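Local coordinates for protein class B carbapenemase GOB-18 (Elizabethkingia meningoseptica, PDB 5K0W) that binds two zinc ions as a subclass B3 metallo-beta-lactamase and probably hydrolyses beta-lactam antibiotics, carbapenems included, at residues K133-E137 with P173-K177; L95-A99 with D124-L128; V203-F209 with Y279-K285. All coordinates share one frame. Numbering follows the deposited sequence.

Contact 1 of 3, residues K133-E137 with P173-K177. With ZN (zinc ion), chain D.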
loop_
_atom_site.group_PDB
_atom_site.type_symbol
_atom_site.label_atom_id
_atom_site.label_comp_id
_atom_site.label_asym_id
_atom_site.label_seq_id
_atom_site.Cartn_x
_atom_site.Cartn_y
_atom_site.Cartn_z
ATOM N N LYS A 133 17.484 -4.938 -2.574
ATOM C CA LYS A 133 18.557 -5.317 -3.501
ATOM C C LYS A 133 18.074 -6.007 -4.769
ATOM O O LYS A 133 18.614 -5.717 -5.838
ATOM C CB LYS A 133 19.630 -6.165 -2.820
ATOM C CG LYS A 133 20.458 -5.417 -1.787
ATOM C CD LYS A 133 21.563 -6.304 -1.229
ATOM C CE LYS A 133 21.096 -7.325 -0.220
ATOM N NZ LYS A 133 22.141 -8.349 0.063
ATOM N N SER A 134 17.056 -6.889 -4.674
ATOM C CA SER A 134 16.545 -7.581 -5.857
ATOM C C SER A 134 15.534 -6.796 -6.696
ATOM O O SER A 134 15.123 -7.301 -7.733
ATOM C CB SER A 134 15.992 -8.952 -5.491
ATOM O OG SER A 134 14.913 -8.789 -4.592
ATOM N N ASP A 135 15.147 -5.572 -6.290
ATOM C CA ASP A 135 14.166 -4.781 -7.052
ATOM C C ASP A 135 14.690 -4.414 -8.445
ATOM O O ASP A 135 15.789 -3.869 -8.560
ATOM C CB ASP A 135 13.727 -3.522 -6.281
ATOM C CG ASP A 135 12.463 -2.875 -6.832
ATOM O OD1 ASP A 135 12.548 -2.210 -7.895
ATOM O OD2 ASP A 135 11.388 -3.031 -6.201
ATOM N N TYR A 136 13.892 -4.721 -9.496
ATOM C CA TYR A 136 14.185 -4.452 -10.911
ATOM C C TYR A 136 14.518 -2.984 -11.198
ATOM O O TYR A 136 15.139 -2.676 -12.223
ATOM C CB TYR A 136 13.030 -4.948 -11.795
ATOM C CG TYR A 136 11.803 -4.065 -11.794
ATOM C CD1 TYR A 136 10.869 -4.140 -10.773
ATOM C CD2 TYR A 136 11.570 -3.160 -12.827
ATOM C CE1 TYR A 136 9.726 -3.348 -10.783
ATOM C CE2 TYR A 136 10.451 -2.336 -12.828
ATOM C CZ TYR A 136 9.536 -2.425 -11.799
ATOM O OH TYR A 136 8.418 -1.629 -11.829
ATOM N N GLU A 137 14.105 -2.088 -10.305
ATOM C CA GLU A 137 14.410 -0.675 -10.446
ATOM C C GLU A 137 15.104 -0.119 -9.212
ATOM O O GLU A 137 16.132 0.539 -9.347
ATOM C CB GLU A 137 13.157 0.143 -10.851
ATOM C CG GLU A 137 13.358 1.652 -10.984
ATOM C CD GLU A 137 14.205 2.206 -12.119
ATOM O OE1 GLU A 137 14.744 1.417 -12.929
ATOM O OE2 GLU A 137 14.310 3.450 -12.205
ATOM N N PRO A 173 0.156 -6.608 -10.421
ATOM C CA PRO A 173 1.593 -6.358 -10.652
ATOM C C PRO A 173 1.932 -5.225 -11.624
ATOM O O PRO A 173 1.055 -4.642 -12.246
ATOM C CB PRO A 173 2.110 -7.714 -11.142
ATOM C CG PRO A 173 0.936 -8.348 -11.799
ATOM C CD PRO A 173 -0.268 -7.892 -11.027
ATOM N N GLY A 174 3.215 -4.925 -11.730
ATOM C CA GLY A 174 3.727 -3.897 -12.615
ATOM C C GLY A 174 4.574 -2.919 -11.848
ATOM O O GLY A 174 5.775 -2.848 -12.062
ATOM N N HIS A 175 3.960 -2.155 -10.943
ATOM C CA HIS A 175 4.673 -1.172 -10.150
ATOM C C HIS A 175 5.832 -1.867 -9.406
ATOM O O HIS A 175 6.941 -1.335 -9.324
ATOM C CB HIS A 175 3.710 -0.429 -9.225
ATOM C CG HIS A 175 4.349 0.730 -8.524
ATOM N ND1 HIS A 175 4.390 1.993 -9.101
ATOM C CD2 HIS A 175 4.984 0.771 -7.326
ATOM C CE1 HIS A 175 5.022 2.766 -8.225
ATOM N NE2 HIS A 175 5.404 2.071 -7.141
ATOM N N THR A 176 5.554 -3.056 -8.880
ATOM C CA THR A 176 6.472 -4.018 -8.277
ATOM C C THR A 176 5.933 -5.355 -8.827
ATOM O O THR A 176 4.780 -5.410 -9.299
ATOM C CB THR A 176 6.555 -3.957 -6.736
ATOM O OG1 THR A 176 5.306 -4.319 -6.169
ATOM C CG2 THR A 176 7.034 -2.623 -6.203
ATOM N N LYS A 177 6.765 -6.417 -8.804
ATOM C CA LYS A 177 6.387 -7.751 -9.281
ATOM C C LYS A 177 5.162 -8.282 -8.518
ATOM O O LYS A 177 4.321 -8.952 -9.106
ATOM C CB LYS A 177 7.588 -8.723 -9.202
ATOM C CG LYS A 177 8.690 -8.416 -10.226
ATOM C CD LYS A 177 9.906 -9.252 -10.060
ATOM C CE LYS A 177 10.870 -9.072 -11.210
ATOM N NZ LYS A 177 12.277 -9.292 -10.787
HETATM ZN ZN ZN D . 6.468 2.530 -5.436
HETATM O O HOH W 1 11.912 -7.118 -8.566
HETATM O O HOH W 2 5.424 4.290 -5.090
HETATM O O HOH W 3 7.803 3.928 -6.507
#

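Contact 2 of 3, residues L95-A99 with D124-L128. With ZN (zinc ion), chain D.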
loop_
_atom_site.group_PDB
_atom_site.type_symbol
_atom_site.label_atom_id
_atom_site.label_comp_id
_atom_site.label_asym_id
_atom_site.label_seq_id
_atom_site.Cartn_x
_atom_site.Cartn_y
_atom_site.Cartn_z
ATOM N N LEU A 95 0.328 -5.997 6.374
ATOM C CA LEU A 95 0.105 -6.169 4.925
ATOM C C LEU A 95 0.755 -5.055 4.081
ATOM O O LEU A 95 1.074 -3.986 4.606
ATOM C CB LEU A 95 -1.384 -6.360 4.572
ATOM C CG LEU A 95 -2.130 -7.513 5.281
ATOM C CD1 LEU A 95 -3.630 -7.424 5.042
ATOM C CD2 LEU A 95 -1.645 -8.866 4.809
ATOM N N LEU A 96 0.963 -5.324 2.775
ATOM C CA LEU A 96 1.649 -4.442 1.832
ATOM C C LEU A 96 0.936 -4.296 0.510
ATOM O O LEU A 96 0.462 -5.291 -0.031
ATOM C CB LEU A 96 3.018 -5.060 1.511
ATOM C CG LEU A 96 4.249 -4.530 2.216
ATOM C CD1 LEU A 96 5.479 -5.181 1.638
ATOM C CD2 LEU A 96 4.348 -3.013 2.095
ATOM N N THR A 97 0.978 -3.100 -0.084
ATOM C CA THR A 97 0.404 -2.910 -1.419
ATOM C C THR A 97 1.498 -2.927 -2.493
ATOM O O THR A 97 1.185 -3.123 -3.668
ATOM C CB THR A 97 -0.495 -1.661 -1.504
ATOM O OG1 THR A 97 0.263 -0.504 -1.153
ATOM C CG2 THR A 97 -1.756 -1.779 -0.654
ATOM N N GLN A 98 2.776 -2.708 -2.090
ATOM C CA GLN A 98 3.952 -2.675 -2.958
ATOM C C GLN A 98 5.239 -2.738 -2.108
ATOM O O GLN A 98 5.273 -2.167 -1.015
ATOM C CB GLN A 98 3.949 -1.424 -3.872
ATOM C CG GLN A 98 3.790 -0.102 -3.129
ATOM C CD GLN A 98 4.152 1.083 -3.986
ATOM O OE1 GLN A 98 5.336 1.380 -4.196
ATOM N NE2 GLN A 98 3.131 1.830 -4.445
ATOM N N ALA A 99 6.294 -3.427 -2.617
ATOM C CA ALA A 99 7.576 -3.604 -1.909
ATOM C C ALA A 99 8.628 -2.543 -2.220
ATOM O O ALA A 99 9.720 -2.851 -2.717
ATOM C CB ALA A 99 8.132 -5.009 -2.118
ATOM N N ASP A 124 6.728 -10.638 -4.433
ATOM C CA ASP A 124 7.592 -9.624 -3.816
ATOM C C ASP A 124 8.524 -10.125 -2.695
ATOM O O ASP A 124 9.296 -9.337 -2.147
ATOM C CB ASP A 124 6.781 -8.397 -3.382
ATOM C CG ASP A 124 6.659 -7.283 -4.429
ATOM O OD1 ASP A 124 7.531 -7.219 -5.363
ATOM O OD2 ASP A 124 5.741 -6.431 -4.284
ATOM N N VAL A 125 8.479 -11.434 -2.393
ATOM C CA VAL A 125 9.274 -12.098 -1.367
ATOM C C VAL A 125 10.778 -11.763 -1.364
ATOM O O VAL A 125 11.283 -11.315 -0.332
ATOM C CB VAL A 125 8.967 -13.611 -1.343
ATOM C CG1 VAL A 125 10.101 -14.438 -0.743
ATOM C CG2 VAL A 125 7.675 -13.856 -0.593
ATOM N N ASP A 126 11.480 -11.963 -2.511
ATOM C CA ASP A 126 12.914 -11.696 -2.632
ATOM C C ASP A 126 13.279 -10.245 -2.374
ATOM O O ASP A 126 14.228 -10.001 -1.632
ATOM C CB ASP A 126 13.507 -12.250 -3.942
ATOM C CG ASP A 126 13.695 -13.772 -3.936
ATOM O OD1 ASP A 126 13.951 -14.343 -2.838
ATOM O OD2 ASP A 126 13.576 -14.397 -5.024
ATOM N N VAL A 127 12.477 -9.282 -2.884
ATOM C CA VAL A 127 12.692 -7.847 -2.628
ATOM C C VAL A 127 12.679 -7.555 -1.102
ATOM O O VAL A 127 13.511 -6.782 -0.604
ATOM C CB VAL A 127 11.686 -6.970 -3.434
ATOM C CG1 VAL A 127 11.816 -5.486 -3.081
ATOM C CG2 VAL A 127 11.867 -7.175 -4.931
ATOM N N LEU A 128 11.769 -8.214 -0.373
ATOM C CA LEU A 128 11.626 -8.018 1.063
ATOM C C LEU A 128 12.734 -8.637 1.900
ATOM O O LEU A 128 13.197 -8.016 2.859
ATOM C CB LEU A 128 10.234 -8.431 1.539
ATOM C CG LEU A 128 9.152 -7.423 1.156
ATOM C CD1 LEU A 128 7.885 -8.102 0.785
ATOM C CD2 LEU A 128 8.941 -6.396 2.248
HETATM ZN ZN ZN D . 6.468 2.530 -5.436
HETATM O O HOH W 2 5.424 4.290 -5.090
HETATM O O HOH W 3 7.803 3.928 -6.507
#

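Contact 3 of 3, residues V203-F209 with Y279-K285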
loop_
_atom_site.group_PDB
_atom_site.type_symbol
_atom_site.label_atom_id
_atom_site.label_comp_id
_atom_site.label_asym_id
_atom_site.label_seq_id
_atom_site.Cartn_x
_atom_site.Cartn_y
_atom_site.Cartn_z
ATOM N N VAL A 203 4.127 3.641 -13.963
ATOM C CA VAL A 203 5.389 3.126 -14.535
ATOM C C VAL A 203 6.587 3.912 -13.983
ATOM O O VAL A 203 6.676 5.115 -14.212
ATOM C CB VAL A 203 5.375 3.035 -16.099
ATOM C CG1 VAL A 203 6.712 2.521 -16.648
ATOM C CG2 VAL A 203 4.235 2.153 -16.585
ATOM N N ILE A 204 7.512 3.214 -13.276
ATOM C CA ILE A 204 8.721 3.797 -12.657
ATOM C C ILE A 204 9.998 3.726 -13.521
ATOM O O ILE A 204 10.982 4.418 -13.218
ATOM C CB ILE A 204 8.943 3.286 -11.211
ATOM C CG1 ILE A 204 9.320 1.775 -11.178
ATOM C CG2 ILE A 204 7.688 3.586 -10.368
ATOM C CD1 ILE A 204 9.716 1.227 -9.839
ATOM N N VAL A 205 9.974 2.893 -14.583
ATOM C CA VAL A 205 11.097 2.734 -15.518
ATOM C C VAL A 205 11.036 3.745 -16.665
ATOM O O VAL A 205 9.988 3.937 -17.290
ATOM C CB VAL A 205 11.362 1.284 -16.017
ATOM C CG1 VAL A 205 11.858 0.397 -14.890
ATOM C CG2 VAL A 205 10.142 0.673 -16.707
ATOM N N ASP A 206 12.177 4.373 -16.939
ATOM C CA ASP A 206 12.378 5.378 -17.992
ATOM C C ASP A 206 12.689 4.696 -19.347
ATOM O O ASP A 206 12.332 5.231 -20.395
ATOM C CB ASP A 206 13.535 6.323 -17.600
ATOM C CG ASP A 206 13.633 6.655 -16.108
ATOM O OD1 ASP A 206 14.016 5.742 -15.304
ATOM O OD2 ASP A 206 13.371 7.827 -15.743
ATOM N N LYS A 207 13.335 3.510 -19.305
ATOM C CA LYS A 207 13.708 2.694 -20.461
ATOM C C LYS A 207 12.567 1.760 -20.963
ATOM O O LYS A 207 11.599 1.520 -20.239
ATOM C CB LYS A 207 14.999 1.902 -20.160
ATOM C CG LYS A 207 14.870 0.842 -19.066
ATOM C CD LYS A 207 16.178 0.077 -18.850
ATOM C CE LYS A 207 15.971 -1.152 -17.997
ATOM N NZ LYS A 207 17.141 -2.063 -18.016
ATOM N N LYS A 208 12.705 1.229 -22.199
ATOM C CA LYS A 208 11.764 0.316 -22.877
ATOM C C LYS A 208 11.600 -0.972 -22.104
ATOM O O LYS A 208 12.594 -1.512 -21.632
ATOM C CB LYS A 208 12.242 -0.001 -24.310
ATOM C CG LYS A 208 12.269 1.215 -25.233
ATOM C CD LYS A 208 12.845 0.917 -26.615
ATOM C CE LYS A 208 12.920 2.191 -27.436
ATOM N NZ LYS A 208 13.285 1.927 -28.849
ATOM N N PHE A 209 10.352 -1.480 -21.977
ATOM C CA PHE A 209 10.058 -2.718 -21.218
ATOM C C PHE A 209 10.912 -3.918 -21.649
ATOM O O PHE A 209 11.243 -4.782 -20.827
ATOM C CB PHE A 209 8.554 -3.074 -21.215
ATOM C CG PHE A 209 7.632 -2.128 -20.469
ATOM C CD1 PHE A 209 8.008 -1.576 -19.247
ATOM C CD2 PHE A 209 6.371 -1.821 -20.969
ATOM C CE1 PHE A 209 7.160 -0.696 -18.566
ATOM C CE2 PHE A 209 5.528 -0.936 -20.287
ATOM C CZ PHE A 209 5.926 -0.386 -19.086
ATOM N N TYR A 279 0.523 4.101 -20.290
ATOM C CA TYR A 279 1.107 2.760 -20.389
ATOM C C TYR A 279 1.206 2.330 -21.859
ATOM O O TYR A 279 2.267 1.866 -22.292
ATOM C CB TYR A 279 0.320 1.733 -19.551
ATOM C CG TYR A 279 0.582 0.300 -19.956
ATOM C CD1 TYR A 279 1.810 -0.309 -19.696
ATOM C CD2 TYR A 279 -0.377 -0.437 -20.638
ATOM C CE1 TYR A 279 2.077 -1.612 -20.114
ATOM C CE2 TYR A 279 -0.128 -1.749 -21.047
ATOM C CZ TYR A 279 1.103 -2.329 -20.788
ATOM O OH TYR A 279 1.347 -3.618 -21.196
ATOM N N LEU A 280 0.096 2.509 -22.617
ATOM C CA LEU A 280 0.025 2.174 -24.034
ATOM C C LEU A 280 0.926 3.080 -24.836
ATOM O O LEU A 280 1.576 2.598 -25.760
ATOM C CB LEU A 280 -1.409 2.218 -24.580
ATOM C CG LEU A 280 -2.380 1.177 -24.029
ATOM C CD1 LEU A 280 -3.826 1.690 -24.070
ATOM C CD2 LEU A 280 -2.219 -0.177 -24.730
ATOM N N ASN A 281 1.013 4.376 -24.466
ATOM C CA ASN A 281 1.881 5.317 -25.167
ATOM C C ASN A 281 3.341 4.926 -25.018
ATOM O O ASN A 281 4.141 5.138 -25.936
ATOM C CB ASN A 281 1.641 6.743 -24.717
ATOM C CG ASN A 281 1.711 7.698 -25.858
ATOM O OD1 ASN A 281 0.796 7.776 -26.678
ATOM N ND2 ASN A 281 2.826 8.398 -25.961
ATOM N N LYS A 282 3.680 4.296 -23.877
ATOM C CA LYS A 282 5.032 3.801 -23.609
ATOM C C LYS A 282 5.334 2.560 -24.490
ATOM O O LYS A 282 6.397 2.508 -25.120
ATOM C CB LYS A 282 5.231 3.510 -22.104
ATOM C CG LYS A 282 6.570 2.878 -21.779
ATOM C CD LYS A 282 7.068 3.220 -20.401
ATOM C CE LYS A 282 8.402 2.575 -20.099
ATOM N NZ LYS A 282 9.522 3.236 -20.807
ATOM N N ILE A 283 4.390 1.588 -24.550
ATOM C CA ILE A 283 4.563 0.369 -25.344
ATOM C C ILE A 283 4.634 0.587 -26.865
ATOM O O ILE A 283 5.249 -0.229 -27.558
ATOM C CB ILE A 283 3.666 -0.815 -24.923
ATOM C CG1 ILE A 283 2.222 -0.638 -25.375
ATOM C CG2 ILE A 283 3.749 -1.063 -23.436
ATOM C CD1 ILE A 283 1.691 -1.790 -26.151
ATOM N N LYS A 284 4.051 1.692 -27.390
ATOM C CA LYS A 284 4.164 1.939 -28.835
ATOM C C LYS A 284 5.602 2.145 -29.301
ATOM O O LYS A 284 5.942 1.692 -30.400
ATOM C CB LYS A 284 3.146 2.938 -29.443
ATOM C CG LYS A 284 2.660 4.071 -28.568
ATOM C CD LYS A 284 1.499 4.840 -29.234
ATOM C CE LYS A 284 0.114 4.359 -28.843
ATOM N NZ LYS A 284 -0.668 5.410 -28.127
ATOM N N LYS A 285 6.471 2.695 -28.405
ATOM C CA LYS A 285 7.911 2.887 -28.636
ATOM C C LYS A 285 8.676 1.543 -28.815
ATOM O O LYS A 285 9.815 1.558 -29.305
ATOM C CB LYS A 285 8.549 3.677 -27.493
ATOM C CG LYS A 285 7.951 5.047 -27.212
ATOM C CD LYS A 285 8.051 5.422 -25.718
ATOM C CE LYS A 285 9.380 5.135 -25.016
ATOM N NZ LYS A 285 9.369 3.836 -24.270
#

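Contact 1 of 3, residues K133-E137 with P173-K177
The zinc site of the metallo-beta-lactamase fold takes one of its ligands, His175, from the loop 173-177, and contact 1 is where the loop 133-137 packs against that loop. His175 NE2 lies 2.1 Å from the zinc; Gln98 and His100 supply the other protein ligands, and water 2 and water 3 sit 2.1 and 2.2 Å from the metal. The CA-to-CB bond of His175 points away from 133-137, so it is the carbonyl of His175, not its imidazole, that meets Tyr136. The principal piece is Tyr136, with 86 Å² covered by the other segment. Tyr136 OH is 2.9 Å from both His175 O and Gly174 O; the ring edge passes Thr176 CA, 4.2 Å from Tyr136 CE1. Gly174, at phi 126° and psi -67°, has backbone angles at which a CB would collide with the preceding carbonyl oxygen, and within the loop Gly174 N donates to Thr176 O at 2.9 Å. Within 133-137, Asp135 OD1 accepts from Glu137 N at 2.9 Å, an Asx turn, and also from Met138 N. Thr176 OG1 is hydrogen-bonded to Asp124 OD2. A water bridge completes the contact: water 1 accepts from Tyr136 N at 3.2 Å and from Lys177 NZ at 3.1 Å.

Contact 2 of 3, residues L95-A99 with D124-L128
Leu95 ends strand 91-95, and its side chain faces Ile64, Ile66 and Tyr119 instead of the segment 124-128. Leu96 is the first residue to reach across: its CB points toward the helix, and Leu96 CD1 lies 3.7 Å from Leu128 CD2, an apolar pair set against Phe118 and Val120 of strand 117-121. Thr97 turns away, its OG1 hydrogen-bonded with Asn67 and Ser240. Gln98 also directs its CA-to-CB bond away from 124-128, and with chi1 p and chi2 t the side chain of Gln98 carries OE1 to 2.0 Å from the zinc. This is the metal-binding loop that follows a central strand in the metallo-beta-lactamase alpha-beta/beta-alpha fold; a glutamine stands where most B3 enzymes have the first histidine of the zinc motif, and His100 and His175 are the other protein ligands of this zinc. Gln98 NE2 is hydrogen-bonded to Asn199 OD1 and, weakly, to water 2 at 3.4 Å. Ala99 comes back to the helix and has the largest area covered by the other segment, 78 Å². Ala99 CB is 3.8 Å from Val127 CG1 and 4.2 Å from Leu128 CG, while Ala99 O approaches Val127 CG1 to 3.4 Å. Ala99 CB also lies 3.5 Å from Asp124 OD2, a carboxylate oxygen whose clear hydrogen bond is with Thr176.

Contact 3 of 3, residues V203-F209 with Y279-K285
Lys282 has the largest covered area in this contact, 102 Å² against the segment 203-209. Its chi1, chi2 and chi3 are all trans (175°, 151°, 180°), so the chain runs straight out from the helix; chi4 near 74° (p) then bends the ammonium so that Lys282 NZ donates to Lys207 O at 2.8 Å. On the way Lys282 CD lies 3.8 Å from Val203 CG1. Lys282 CE rests over one face of the Phe209 ring as a CH-pi contact, 4.2 Å from the centroid and 25° off the normal; Lys282 NZ itself is 5.4 Å from that centroid, at most a weak cation-pi attraction. Phe209, at chi1 -67° (m), brings its ring up to the helix: Ile283 CG2 lies at the ring edge, 3.6 Å from Phe209 CE2, and Phe209 CE2 is 3.5 Å from Tyr279 CE1. The Phe209 and Tyr279 rings are not stacked: their centroids are 6.0 Å apart and their planes 34° apart. Tyr279 in turn meets Phe226. Near the chain end Lys285 NZ makes a weak hydrogen bond to Lys282 O at 3.4 Å. The whole is peripheral packing of the C-terminal helix 265-284 against the loop after strand 192-198 in the metallo-beta-lactamase fold.

From the N terminus, contact 2 comes first: the loop leaving strand 91-95 meets helix 125-129, closing a loop that runs through helices 101-104 and 107-114 and strand 117-121. Contact 1 opens next and spans 133-177, bringing the loop after helix 125-129 to the loop between strands 165-171 and 180-187, so the two sheets are linked beside one zinc. Contact 3 closes the longest loop, 203-285, joining the loop after strand 192-198 to the C-terminal helix. The three are in series, neither nested nor crossed. Contacts 1 and 2 share the zinc bound by His175 and Gln98, and Ser134 OG probably hydrogen-bonds Asp126 O (3.3 Å); contacts 1 and 3 meet where Ile204 packs on His175 and Tyr136.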